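Local coordinates for protein YrdA (Escherichia coli, PDB 3TIS), which probably binds zinc as a trimeric left-handed beta-helix protein of the gamma-class carbonic anhydrase family, and may act as a carbonic anhydrase-like enzyme, at residues B[108-113]-B[126-131]; B[30-35]-B[51-56]; B[116-121]-B[135-140]. The protein carries 1 engineered substitution. All blocks are in the same frame, centred on the assembly; numbering follows the deposited sequence.

Contact 1 of 3, residues B[108-113]-B[126-131]; sequences GSILLD and GSLVPQ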
loop_
_atom_site.group_PDB
_atom_site.type_symbol
_atom_site.label_atom_id
_atom_site.label_comp_id
_atom_site.label_asym_id
_atom_site.label_seq_id
_atom_site.Cartn_x
_atom_site.Cartn_y
_atom_site.Cartn_z
ATOM N N GLY B 108 0.066 -8.209 -1.153
ATOM C CA GLY B 108 0.696 -7.698 0.052
ATOM C C GLY B 108 2.148 -8.082 0.292
ATOM O O GLY B 108 2.747 -7.666 1.292
ATOM N N SER B 109 2.723 -8.877 -0.604
ATOM C CA SER B 109 4.108 -9.291 -0.441
ATOM C C SER B 109 5.081 -8.190 -0.812
ATOM O O SER B 109 4.731 -7.233 -1.519
ATOM C CB SER B 109 4.400 -10.534 -1.280
ATOM O OG SER B 109 3.782 -11.671 -0.708
ATOM N N ILE B 110 6.305 -8.331 -0.319
ATOM C CA ILE B 110 7.366 -7.371 -0.580
ATOM C C ILE B 110 8.596 -8.138 -1.031
ATOM O O ILE B 110 9.100 -8.989 -0.302
ATOM C CB ILE B 110 7.746 -6.585 0.691
ATOM C CG1 ILE B 110 6.537 -5.812 1.216
ATOM C CG2 ILE B 110 8.903 -5.634 0.388
ATOM C CD1 ILE B 110 6.781 -5.156 2.551
ATOM N N LEU B 111 9.066 -7.846 -2.236
ATOM C CA LEU B 111 10.252 -8.503 -2.765
ATOM C C LEU B 111 11.330 -7.444 -2.873
ATOM O O LEU B 111 11.170 -6.457 -3.588
ATOM C CB LEU B 111 9.970 -9.127 -4.140
ATOM C CG LEU B 111 9.385 -10.548 -4.142
ATOM C CD1 LEU B 111 8.051 -10.561 -3.414
ATOM C CD2 LEU B 111 9.226 -11.038 -5.577
ATOM N N LEU B 112 12.427 -7.650 -2.152
ATOM C CA LEU B 112 13.518 -6.689 -2.149
ATOM C C LEU B 112 14.590 -6.928 -3.214
ATOM O O LEU B 112 14.603 -7.947 -3.910
ATOM C CB LEU B 112 14.149 -6.643 -0.759
ATOM C CG LEU B 112 13.161 -6.282 0.355
ATOM C CD1 LEU B 112 13.851 -6.359 1.709
ATOM C CD2 LEU B 112 12.593 -4.886 0.118
ATOM N N ASP B 113 15.493 -5.960 -3.313
ATOM C CA ASP B 113 16.579 -5.951 -4.277
ATOM C C ASP B 113 17.461 -7.193 -4.304
ATOM O O ASP B 113 17.847 -7.728 -3.259
ATOM C CB ASP B 113 17.436 -4.712 -4.018
ATOM C CG ASP B 113 16.600 -3.449 -3.933
ATOM O OD1 ASP B 113 16.365 -2.805 -4.976
ATOM O OD2 ASP B 113 16.152 -3.114 -2.818
ATOM N N GLY B 126 1.229 -11.432 1.776
ATOM C CA GLY B 126 1.893 -10.827 2.915
ATOM C C GLY B 126 3.289 -11.333 3.216
ATOM O O GLY B 126 3.768 -11.169 4.336
ATOM N N SER B 127 3.948 -11.937 2.232
ATOM C CA SER B 127 5.302 -12.458 2.431
ATOM C C SER B 127 6.378 -11.389 2.229
ATOM O O SER B 127 6.131 -10.344 1.628
ATOM C CB SER B 127 5.576 -13.622 1.469
ATOM O OG SER B 127 4.637 -14.669 1.641
ATOM N N LEU B 128 7.573 -11.671 2.737
ATOM C CA LEU B 128 8.707 -10.767 2.602
ATOM C C LEU B 128 9.877 -11.570 2.044
ATOM O O LEU B 128 10.329 -12.537 2.656
ATOM C CB LEU B 128 9.078 -10.160 3.972
ATOM C CG LEU B 128 10.223 -9.139 4.110
ATOM C CD1 LEU B 128 11.564 -9.797 3.821
ATOM C CD2 LEU B 128 9.992 -7.963 3.173
ATOM N N VAL B 129 10.351 -11.174 0.869
ATOM C CA VAL B 129 11.477 -11.845 0.244
ATOM C C VAL B 129 12.708 -10.968 0.443
ATOM O O VAL B 129 12.808 -9.882 -0.126
ATOM C CB VAL B 129 11.227 -12.077 -1.259
ATOM C CG1 VAL B 129 12.453 -12.693 -1.907
ATOM C CG2 VAL B 129 10.049 -13.006 -1.441
ATOM N N PRO B 130 13.656 -11.430 1.275
ATOM C CA PRO B 130 14.909 -10.744 1.607
ATOM C C PRO B 130 15.759 -10.441 0.378
ATOM O O PRO B 130 15.615 -11.088 -0.666
ATOM C CB PRO B 130 15.608 -11.730 2.537
ATOM C CG PRO B 130 14.490 -12.501 3.138
ATOM C CD PRO B 130 13.587 -12.729 1.964
ATOM N N GLN B 131 16.653 -9.468 0.509
ATOM C CA GLN B 131 17.527 -9.092 -0.592
ATOM C C GLN B 131 18.379 -10.283 -0.991
ATOM O O GLN B 131 18.759 -11.093 -0.142
ATOM C CB GLN B 131 18.447 -7.946 -0.187
ATOM C CG GLN B 131 17.737 -6.718 0.336
ATOM C CD GLN B 131 18.673 -5.535 0.453
ATOM O OE1 GLN B 131 19.782 -5.662 0.971
ATOM N NE2 GLN B 131 18.232 -4.375 -0.022
#
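Two successive coils of the left-handed parallel beta-helix meet here, Ile110 pairing with Leu128 and Leu111 with Val129 in one of its three sheets; the segments 108-113 and 126-131 run nearly parallel. The ladder is regular: Ile110 N donates to Ser127 O (2.8 Å), Val129 N to Ile110 O almost straight (2.8 Å, 176° at the hydrogen), and Leu112 N to Val129 O (3.0 Å).

One rung is made by a side chain instead. Ser109 OG accepts the N-H of Ser127 at 3.0 Å, the bond bent to 143°. With chi1 at -72° the hydroxyl stands beside its own backbone N, and from there it also makes a weak bond to Gly106 O. Replacing Ser109 by an alanine would probably leave the buried Ser127 N without this acceptor and break the side-chain rung between the coils. Ser127 OG turns elsewhere, to Gly124 O.

Stacking of equivalent positions, often aliphatic, on successive coils is as expected for the hexapeptide repeat of left-handed beta-helices, and the apolar pairs follow it. On the face carrying Leu111 and Val129, the CG2 branch of Val129 lies against Leu111 CG at 3.7 Å, both residues buried. On the other face, Leu128 CD2 reaches Ile110 CB at 3.6 Å, and there Ile110 packs on Gly108 of a second subunit while Leu112 packs on Met107 of that subunit.

Past the strands the contact turns polar. Gln131 CA-H approaches Asp113 O, and the Gln131 amide stands beside the Asp113 carboxylate without a hydrogen bond between them, their planes nearly perpendicular. Asp113 OD1 is hydrogen-bonded to His95 ND1 and Thr68 OG1, and the side chain of Asp113 lies about 6 Å from a bound zinc ion.

Contact 2 of 3, residues B[30-35]-B[51-56]; sequences VRLADD and VQIGAR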
loop_
_atom_site.group_PDB
_atom_site.type_symbol
_atom_site.label_atom_id
_atom_site.label_comp_id
_atom_site.label_asym_id
_atom_site.label_seq_id
_atom_site.Cartn_x
_atom_site.Cartn_y
_atom_site.Cartn_z
ATOM N N VAL B 30 10.275 2.019 -18.816
ATOM C CA VAL B 30 9.413 0.901 -18.468
ATOM C C VAL B 30 8.916 0.216 -19.738
ATOM O O VAL B 30 8.304 0.846 -20.597
ATOM C CB VAL B 30 8.209 1.376 -17.628
ATOM C CG1 VAL B 30 7.315 0.195 -17.276
ATOM C CG2 VAL B 30 8.707 2.060 -16.367
ATOM N N ARG B 31 9.189 -1.077 -19.852
ATOM C CA ARG B 31 8.784 -1.847 -21.021
ATOM C C ARG B 31 7.665 -2.834 -20.701
ATOM O O ARG B 31 7.834 -3.741 -19.884
ATOM C CB ARG B 31 9.995 -2.605 -21.575
ATOM C CG ARG B 31 11.218 -1.719 -21.760
ATOM C CD ARG B 31 12.481 -2.369 -21.214
ATOM N NE ARG B 31 13.545 -1.386 -21.029
ATOM C CZ ARG B 31 14.814 -1.689 -20.771
ATOM N NH1 ARG B 31 15.190 -2.958 -20.664
ATOM N NH2 ARG B 31 15.708 -0.719 -20.628
ATOM N N LEU B 32 6.524 -2.661 -21.353
ATOM C CA LEU B 32 5.400 -3.555 -21.134
ATOM C C LEU B 32 5.162 -4.381 -22.393
ATOM O O LEU B 32 4.787 -3.838 -23.432
ATOM C CB LEU B 32 4.138 -2.754 -20.792
ATOM C CG LEU B 32 4.246 -1.766 -19.628
ATOM C CD1 LEU B 32 2.890 -1.155 -19.352
ATOM C CD2 LEU B 32 4.753 -2.487 -18.393
ATOM N N ALA B 33 5.388 -5.690 -22.301
ATOM C CA ALA B 33 5.186 -6.585 -23.440
ATOM C C ALA B 33 3.695 -6.742 -23.715
ATOM O O ALA B 33 2.863 -6.270 -22.945
ATOM C CB ALA B 33 5.815 -7.946 -23.160
ATOM N N ASP B 34 3.358 -7.413 -24.811
ATOM C CA ASP B 34 1.959 -7.593 -25.168
ATOM C C ASP B 34 1.126 -8.199 -24.052
ATOM O O ASP B 34 1.621 -8.965 -23.227
ATOM C CB ASP B 34 1.812 -8.485 -26.406
ATOM C CG ASP B 34 2.601 -7.984 -27.594
ATOM O OD1 ASP B 34 2.676 -6.754 -27.786
ATOM O OD2 ASP B 34 3.133 -8.829 -28.346
ATOM N N ASP B 35 -0.152 -7.842 -24.046
ATOM C CA ASP B 35 -1.112 -8.350 -23.084
ATOM C C ASP B 35 -0.833 -8.104 -21.607
ATOM O O ASP B 35 -1.382 -8.789 -20.748
ATOM C CB ASP B 35 -1.338 -9.839 -23.335
ATOM C CG ASP B 35 -2.023 -10.096 -24.663
ATOM O OD1 ASP B 35 -3.012 -9.391 -24.960
ATOM O OD2 ASP B 35 -1.584 -10.997 -25.410
ATOM N N VAL B 51 12.725 -1.060 -15.977
ATOM C CA VAL B 51 11.739 -2.025 -15.500
ATOM C C VAL B 51 11.193 -2.735 -16.730
ATOM O O VAL B 51 10.553 -2.114 -17.581
ATOM C CB VAL B 51 10.568 -1.354 -14.763
ATOM C CG1 VAL B 51 9.475 -2.390 -14.477
ATOM C CG2 VAL B 51 11.055 -0.742 -13.465
ATOM N N GLN B 52 11.461 -4.035 -16.822
ATOM C CA GLN B 52 11.021 -4.836 -17.955
ATOM C C GLN B 52 9.995 -5.853 -17.500
ATOM O O GLN B 52 10.239 -6.637 -16.583
ATOM C CB GLN B 52 12.217 -5.536 -18.596
ATOM C CG GLN B 52 11.884 -6.426 -19.776
ATOM C CD GLN B 52 13.135 -7.006 -20.416
ATOM O OE1 GLN B 52 13.878 -6.300 -21.102
ATOM N NE2 GLN B 52 13.385 -8.290 -20.176
ATOM N N ILE B 53 8.848 -5.834 -18.169
ATOM C CA ILE B 53 7.748 -6.712 -17.831
ATOM C C ILE B 53 7.341 -7.581 -19.006
ATOM O O ILE B 53 7.044 -7.077 -20.088
ATOM C CB ILE B 53 6.546 -5.880 -17.350
ATOM C CG1 ILE B 53 6.960 -5.068 -16.114
ATOM C CG2 ILE B 53 5.358 -6.778 -17.071
ATOM C CD1 ILE B 53 5.819 -4.298 -15.458
ATOM N N GLY B 54 7.322 -8.890 -18.766
ATOM C CA GLY B 54 6.975 -9.857 -19.792
ATOM C C GLY B 54 5.520 -9.894 -20.215
ATOM O O GLY B 54 4.654 -9.291 -19.580
ATOM N N ALA B 55 5.257 -10.640 -21.283
ATOM C CA ALA B 55 3.926 -10.768 -21.858
ATOM C C ALA B 55 2.907 -11.475 -20.974
ATOM O O ALA B 55 3.239 -12.395 -20.224
ATOM C CB ALA B 55 4.023 -11.471 -23.198
ATOM N N ARG B 56 1.661 -11.023 -21.076
ATOM C CA ARG B 56 0.547 -11.580 -20.318
ATOM C C ARG B 56 0.717 -11.539 -18.795
ATOM O O ARG B 56 0.126 -12.349 -18.072
ATOM C CB ARG B 56 0.272 -13.019 -20.779
ATOM C CG ARG B 56 -0.037 -13.139 -22.274
ATOM C CD ARG B 56 -0.627 -14.503 -22.625
ATOM N NE ARG B 56 0.277 -15.596 -22.286
ATOM C CZ ARG B 56 1.451 -15.805 -22.871
ATOM N NH1 ARG B 56 1.870 -14.993 -23.836
ATOM N NH2 ARG B 56 2.210 -16.820 -22.485
HETATM O O HOH W 1 0.443 -13.108 -25.576
#
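Strands 30-32 and 51-53 run parallel, their axes 4.8 Å apart at an angle of 4°, and are joined where Arg31 N donates to Val51 O (2.8 Å), Ile53 N to Arg31 O and Ala33 N to Ile53 O. Beyond the strands, Arg56 N donates to Asp34 O at 3.0 Å, so the pairing continues into the turn.

On the buried face, Leu32 and Ile53 lie side by side, the CD2 branch of Leu32 against Ile53 CD1 at 3.6 Å. Val30 and Val51 pack more loosely next to them. The opposite face carries Arg31 and Gln52. Bent at chi2 (134°), the arginine chain crosses the glutamine so that Gln52 OE1 sits at the guanidinium edge, 3.6 Å from Arg31 NH1 and too far for a hydrogen bond; the firm partner of Arg31 is Asp29, in a salt bridge.

At the turn, Ala33 CB rests 3.3 Å from Ala55 N. Asp35 and Arg56 run alongside each other, Asp35 CB 3.7 Å from Arg56 CG, while their charged ends are bridged by a water 2.9 Å from both Asp35 OD2 and Arg56 NH1. Each also has direct salt bridges elsewhere: Asp35 to Arg17 and Lys171, Arg56 to Asp85. Parallel pairing of residues one coil apart, with aliphatic residues inward and polar ones outward, is typical of the left-handed parallel beta-helix.

Contact 3 of 3, residues B[116-121]-B[135-140]; sequences IVEDDV and LESGYL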
loop_
_atom_site.group_PDB
_atom_site.type_symbol
_atom_site.label_atom_id
_atom_site.label_comp_id
_atom_site.label_asym_id
_atom_site.label_seq_id
_atom_site.Cartn_x
_atom_site.Cartn_y
_atom_site.Cartn_z
ATOM N N ILE B 116 15.755 -13.255 -6.554
ATOM C CA ILE B 116 15.535 -13.905 -7.839
ATOM C C ILE B 116 14.486 -14.997 -7.679
ATOM O O ILE B 116 14.679 -15.932 -6.905
ATOM C CB ILE B 116 16.828 -14.546 -8.380
ATOM C CG1 ILE B 116 17.913 -13.482 -8.535
ATOM C CG2 ILE B 116 16.542 -15.241 -9.706
ATOM C CD1 ILE B 116 19.222 -14.014 -9.099
ATOM N N VAL B 117 13.370 -14.866 -8.392
ATOM C CA VAL B 117 12.302 -15.864 -8.328
ATOM C C VAL B 117 12.283 -16.672 -9.626
ATOM O O VAL B 117 11.948 -16.142 -10.686
ATOM C CB VAL B 117 10.908 -15.212 -8.141
ATOM C CG1 VAL B 117 9.852 -16.302 -7.936
ATOM C CG2 VAL B 117 10.919 -14.245 -6.964
ATOM N N GLU B 118 12.648 -17.948 -9.536
ATOM C CA GLU B 118 12.678 -18.840 -10.691
ATOM C C GLU B 118 11.266 -19.127 -11.195
ATOM O O GLU B 118 10.289 -18.834 -10.507
ATOM C CB GLU B 118 13.381 -20.151 -10.321
ATOM C CG GLU B 118 14.881 -19.998 -10.104
ATOM C CD GLU B 118 15.550 -21.278 -9.634
ATOM O OE1 GLU B 118 14.968 -22.369 -9.825
ATOM O OE2 GLU B 118 16.671 -21.191 -9.081
ATOM N N ASP B 119 11.162 -19.708 -12.391
ATOM C CA ASP B 119 9.864 -20.015 -12.993
ATOM C C ASP B 119 8.997 -20.931 -12.132
ATOM O O ASP B 119 9.494 -21.635 -11.256
ATOM C CB ASP B 119 10.025 -20.692 -14.362
ATOM C CG ASP B 119 10.893 -19.905 -15.325
ATOM O OD1 ASP B 119 10.923 -18.661 -15.253
ATOM O OD2 ASP B 119 11.535 -20.548 -16.184
ATOM N N ASP B 120 7.694 -20.916 -12.408
ATOM C CA ASP B 120 6.728 -21.760 -11.713
ATOM C C ASP B 120 6.899 -21.735 -10.205
ATOM O O ASP B 120 7.154 -22.765 -9.569
ATOM C CB ASP B 120 6.844 -23.192 -12.231
ATOM C CG ASP B 120 6.642 -23.280 -13.727
ATOM O OD1 ASP B 120 5.539 -22.932 -14.201
ATOM O OD2 ASP B 120 7.583 -23.690 -14.432
ATOM N N VAL B 121 6.753 -20.543 -9.644
ATOM C CA VAL B 121 6.883 -20.345 -8.210
ATOM C C VAL B 121 5.653 -19.631 -7.668
ATOM O O VAL B 121 5.066 -18.781 -8.334
ATOM C CB VAL B 121 8.140 -19.513 -7.886
ATOM C CG1 VAL B 121 8.145 -19.109 -6.421
ATOM C CG2 VAL B 121 9.380 -20.317 -8.218
ATOM N N LEU B 135 14.530 -17.842 -5.047
ATOM C CA LEU B 135 13.454 -18.798 -4.838
ATOM C C LEU B 135 13.488 -19.878 -5.918
ATOM O O LEU B 135 13.207 -19.622 -7.091
ATOM C CB LEU B 135 12.092 -18.091 -4.810
ATOM C CG LEU B 135 11.952 -17.020 -3.715
ATOM C CD1 LEU B 135 10.481 -16.672 -3.518
ATOM C CD2 LEU B 135 12.554 -17.529 -2.406
ATOM N N GLU B 136 13.857 -21.082 -5.493
ATOM C CA GLU B 136 13.967 -22.256 -6.353
ATOM C C GLU B 136 12.657 -22.611 -7.045
ATOM O O GLU B 136 11.600 -22.676 -6.421
ATOM C CB GLU B 136 14.454 -23.446 -5.524
ATOM C CG GLU B 136 14.470 -24.768 -6.265
ATOM C CD GLU B 136 14.840 -25.929 -5.362
ATOM O OE1 GLU B 136 14.770 -27.086 -5.831
ATOM O OE2 GLU B 136 15.200 -25.684 -4.187
ATOM N N SER B 137 12.755 -22.859 -8.345
ATOM C CA SER B 137 11.611 -23.191 -9.187
ATOM C C SER B 137 10.710 -24.331 -8.702
ATOM O O SER B 137 11.181 -25.298 -8.096
ATOM C CB SER B 137 12.117 -23.514 -10.589
ATOM O OG SER B 137 11.062 -23.946 -11.406
ATOM N N GLY B 138 9.411 -24.197 -8.974
ATOM C CA GLY B 138 8.438 -25.220 -8.616
ATOM C C GLY B 138 7.993 -25.337 -7.169
ATOM O O GLY B 138 7.350 -26.323 -6.794
ATOM N N TYR B 139 8.314 -24.343 -6.348
ATOM C CA TYR B 139 7.929 -24.389 -4.946
ATOM C C TYR B 139 6.970 -23.291 -4.501
ATOM O O TYR B 139 6.673 -22.348 -5.242
ATOM C CB TYR B 139 9.166 -24.330 -4.047
ATOM C CG TYR B 139 9.896 -25.644 -3.878
ATOM C CD1 TYR B 139 10.869 -26.055 -4.791
ATOM C CD2 TYR B 139 9.618 -26.471 -2.792
ATOM C CE1 TYR B 139 11.549 -27.259 -4.619
ATOM C CE2 TYR B 139 10.287 -27.670 -2.612
ATOM C CZ TYR B 139 11.250 -28.060 -3.523
ATOM O OH TYR B 139 11.916 -29.247 -3.322
ATOM N N LEU B 140 6.498 -23.443 -3.268
ATOM C CA LEU B 140 5.600 -22.489 -2.628
ATOM C C LEU B 140 6.357 -21.902 -1.449
ATOM O O LEU B 140 6.884 -22.641 -0.616
ATOM C CB LEU B 140 4.344 -23.184 -2.105
ATOM C CG LEU B 140 3.568 -22.407 -1.038
ATOM C CD1 LEU B 140 3.022 -21.118 -1.633
ATOM C CD2 LEU B 140 2.437 -23.270 -0.488
#
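Backbone bonds tie Leu135 to both sides of Val117: Leu135 N donates to Ile116 O at 2.7 Å, and Glu118 N donates to Leu135 O at 3.0 Å, in the carbonyl plane. Val117 and Leu135 form a single parallel bridge. Farther along, Gly138 N adds weak bonds to the carbonyls of Asp119 and Asp120. Ser137 and Gly138 are the central residues of a type II turn from Glu136 to Tyr139, and Gly138 has the positive phi (76°) expected at its third position.

Side-chain bonds take over at the turn. Glu118 OE1 accepts the N-H of Ser137 at 2.7 Å, met from well above the carboxylate plane (57° out of it), while OE2 has its own partner in a salt bridge to Arg134. Ser137 OG donates to Asp119 O at 2.8 Å, again from above the carbonyl plane; chi1 of 175° sets this hydroxyl opposite the serine's backbone N, swinging it across to segment 116-121.

Apolar contact is lighter. Val117 CG2 stands 4.2 Å from Leu135 CD1, and the CG1 branch of Val121 comes within 4.4 Å of Leu135 CB.

The turn leads from strand 134-135, outermost of its sheet within the chain, into strand 139-143. Leu135 packs on Ile123 and Tyr141, while Tyr139 lies against strand 146-151, which runs antiparallel to 139-143.

In the fold
All three contacts join consecutive coils of one beta-helix, yet they sample different sheets and levels. Contacts 2 and 3 involve the same parallel sheet, towards its two ends, with centres 20 Å apart, contact 3 also running on into the mixed sheet; contact 1 belongs to another sheet and touches contact 3, where Leu111 CD2 meets Val117 CG2 at 3.9 Å within the aliphatic core. Each has a buried apolar side, but the outer chemistry differs. Contact 1 adjoins a second subunit and comes near a zinc ion. Contact 2 adds a water bridge between opposite charges at its turn, and contact 3 depends most on side-chain-to-backbone bonds; neither touches another subunit of the assembly.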